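HMG box-containing protein 1 (Homo sapiens, PDB 3QVE) represses transcription by binding promoter DNA of target genes, acting in cell-cycle control and Wnt signalling; this chain is its AXH domain. Local coordinates at residues A[52-57]-A[84-89]. Numbering follows the deposited sequence.
With EDO (1,2-ethanediol), chain H.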
loop_
_atom_site.group_PDB
_atom_site.type_symbol
_atom_site.label_atom_id
_atom_site.label_comp_id
_atom_site.label_asym_id
_atom_site.label_seq_id
_atom_site.Cartn_x
_atom_site.Cartn_y
_atom_site.Cartn_z
ATOM N N LYS A 52 0.349 -15.578 2.196
ATOM C CA LYS A 52 1.536 -15.714 1.360
ATOM C C LYS A 52 1.135 -15.469 -0.092
ATOM O O LYS A 52 0.184 -16.095 -0.586
ATOM C CB LYS A 52 2.179 -17.106 1.482
ATOM C CG LYS A 52 3.373 -17.321 0.522
ATOM C CD LYS A 52 3.895 -18.765 0.508
ATOM C CE LYS A 52 5.042 -18.922 -0.494
ATOM N NZ LYS A 52 5.377 -20.348 -0.763
ATOM N N GLY A 53 1.847 -14.558 -0.764
ATOM C CA GLY A 53 1.608 -14.319 -2.174
ATOM C C GLY A 53 0.469 -13.336 -2.417
ATOM O O GLY A 53 0.180 -13.031 -3.575
ATOM N N TYR A 54 -0.174 -12.828 -1.360
ATOM C CA TYR A 54 -1.269 -11.881 -1.545
ATOM C C TYR A 54 -0.773 -10.649 -2.291
ATOM O O TYR A 54 0.184 -10.017 -1.889
ATOM C CB TYR A 54 -1.879 -11.443 -0.232
ATOM C CG TYR A 54 -3.088 -10.539 -0.421
ATOM C CD1 TYR A 54 -4.397 -11.059 -0.424
ATOM C CD2 TYR A 54 -2.926 -9.163 -0.558
ATOM C CE1 TYR A 54 -5.495 -10.199 -0.581
ATOM C CE2 TYR A 54 -4.002 -8.298 -0.728
ATOM C CZ TYR A 54 -5.288 -8.827 -0.737
ATOM O OH TYR A 54 -6.330 -7.954 -0.937
ATOM N N GLY A 55 -1.438 -10.335 -3.395
ATOM C CA GLY A 55 -1.124 -9.172 -4.186
ATOM C C GLY A 55 0.168 -9.237 -4.971
ATOM O O GLY A 55 0.730 -8.191 -5.311
ATOM N N SER A 56 0.653 -10.438 -5.245
ATOM C CA SER A 56 1.944 -10.603 -5.911
ATOM C C SER A 56 1.973 -10.058 -7.365
ATOM O O SER A 56 3.020 -9.818 -7.905
ATOM C CB SER A 56 2.339 -12.097 -5.929
ATOM O OG SER A 56 1.352 -12.829 -6.614
ATOM N N ASP A 57 0.822 -9.940 -8.000
ATOM C CA ASP A 57 0.706 -9.319 -9.295
ATOM C C ASP A 57 0.415 -7.817 -9.208
ATOM O O ASP A 57 0.127 -7.209 -10.216
ATOM C CB ASP A 57 -0.435 -9.954 -10.099
ATOM C CG ASP A 57 -0.172 -11.391 -10.454
ATOM O OD1 ASP A 57 0.884 -11.637 -11.056
ATOM O OD2 ASP A 57 -1.020 -12.254 -10.146
ATOM N N VAL A 84 -10.830 -12.938 -6.775
ATOM C CA VAL A 84 -11.961 -12.797 -5.848
ATOM C C VAL A 84 -11.768 -13.498 -4.519
ATOM O O VAL A 84 -12.094 -12.951 -3.458
ATOM C CB VAL A 84 -13.303 -13.246 -6.497
ATOM C CG1 VAL A 84 -14.457 -13.202 -5.474
ATOM C CG2 VAL A 84 -13.615 -12.356 -7.742
ATOM N N GLU A 85 -11.183 -14.686 -4.561
ATOM C CA GLU A 85 -11.066 -15.524 -3.363
ATOM C C GLU A 85 -10.106 -14.915 -2.352
ATOM O O GLU A 85 -10.282 -15.115 -1.159
ATOM C CB GLU A 85 -10.651 -16.987 -3.693
ATOM C CG GLU A 85 -10.140 -17.256 -5.142
ATOM C CD GLU A 85 -11.250 -17.074 -6.212
ATOM O OE1 GLU A 85 -11.072 -16.262 -7.168
ATOM O OE2 GLU A 85 -12.321 -17.723 -6.055
ATOM N N ASP A 86 -9.090 -14.184 -2.825
ATOM C CA ASP A 86 -8.159 -13.496 -1.920
ATOM C C ASP A 86 -8.801 -12.304 -1.189
ATOM O O ASP A 86 -8.421 -11.984 -0.041
ATOM C CB ASP A 86 -6.918 -13.025 -2.698
ATOM C CG ASP A 86 -6.008 -14.180 -3.053
ATOM O OD1 ASP A 86 -6.316 -15.284 -2.627
ATOM O OD2 ASP A 86 -5.005 -14.002 -3.741
ATOM N N GLY A 87 -9.768 -11.670 -1.848
ATOM C CA GLY A 87 -10.509 -10.559 -1.275
ATOM C C GLY A 87 -9.775 -9.230 -1.376
ATOM O O GLY A 87 -8.542 -9.177 -1.611
ATOM N N LEU A 88 -10.543 -8.158 -1.189
ATOM C CA LEU A 88 -9.999 -6.801 -1.167
ATOM C C LEU A 88 -9.180 -6.545 0.082
ATOM O O LEU A 88 -9.254 -7.289 1.089
ATOM C CB LEU A 88 -11.134 -5.794 -1.282
ATOM C CG LEU A 88 -12.062 -5.975 -2.507
ATOM C CD1 LEU A 88 -13.124 -4.863 -2.539
ATOM C CD2 LEU A 88 -11.269 -6.038 -3.827
ATOM N N LEU A 89 -8.390 -5.485 0.023
ATOM C CA LEU A 89 -7.604 -5.009 1.179
ATOM C C LEU A 89 -7.839 -3.542 1.336
ATOM O O LEU A 89 -7.679 -2.810 0.354
ATOM C CB LEU A 89 -6.111 -5.209 0.920
ATOM C CG LEU A 89 -5.080 -4.602 1.897
ATOM C CD1 LEU A 89 -5.213 -5.191 3.268
ATOM C CD2 LEU A 89 -3.666 -4.794 1.363
HETATM C C1 EDO H . -7.435 -14.049 2.543
HETATM O O1 EDO H . -6.597 -13.705 1.425
HETATM C C2 EDO H . -8.528 -15.059 2.154
HETATM O O2 EDO H . -8.010 -16.386 1.996
HETATM O O HOH W 1 -3.386 -12.074 -4.619
#
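Two loops of the AXH domain meet here, and Tyr-54 in a type II beta turn reaches across to the loop of residues 86-88 and Leu-89, where strand 89-94 begins. The turn runs from Gly-53 to Ser-56 and is closed by the backbone bond from Ser-56 N to Gly-53 O. With CG of Tyr-54 anti to the backbone N (chi1 -176°), the ring extends from the turn until its phenol end meets residues 87-89. Tyr-54 OH donates a hydrogen bond of 2.6 Å to Gly-87 O. The angle at that carbonyl oxygen is 143°, and the donor sits 23° off the carbonyl plane. Asp-86 O comes to the ring edge, 3.5 Å from Tyr-54 CE1. Asp-86 CB lies off the ring plane near the same edge, 3.8 Å from Tyr-54 CE1. Leu-89 approaches obliquely, with its CB 3.3 Å from Tyr-54 OH and its CD2 near CE2.

A water forms a second link. The water accepts from Gly-55 N (2.9 Å) and donates to Asp-86 OD2 (2.7 Å), so the carboxylate is tied to the turn beside the Tyr-54 ring. Ethanediol, probably from the crystallisation liquor, donates to Asp-86 O. Tyr-54 and Gly-55 are the two central residues of the turn, and Gly-55, third in it, has the positive phi a type II turn needs there.

A phenylalanine in place of Tyr-54 would probably leave Gly-87 O without its phenol donor and the ring end no longer tied to the 84-89 loop. Phe-20 meets the ring edge-to-face, and Trp-9 and Pro-81 also touch Tyr-54. The contact thus joins the loop before strand 59-69 to the one between strands 72-80 and 89-94, through a tyrosine hydroxyl to backbone carbonyl hydrogen bond between two loops bordering the antiparallel sheet of the AXH fold.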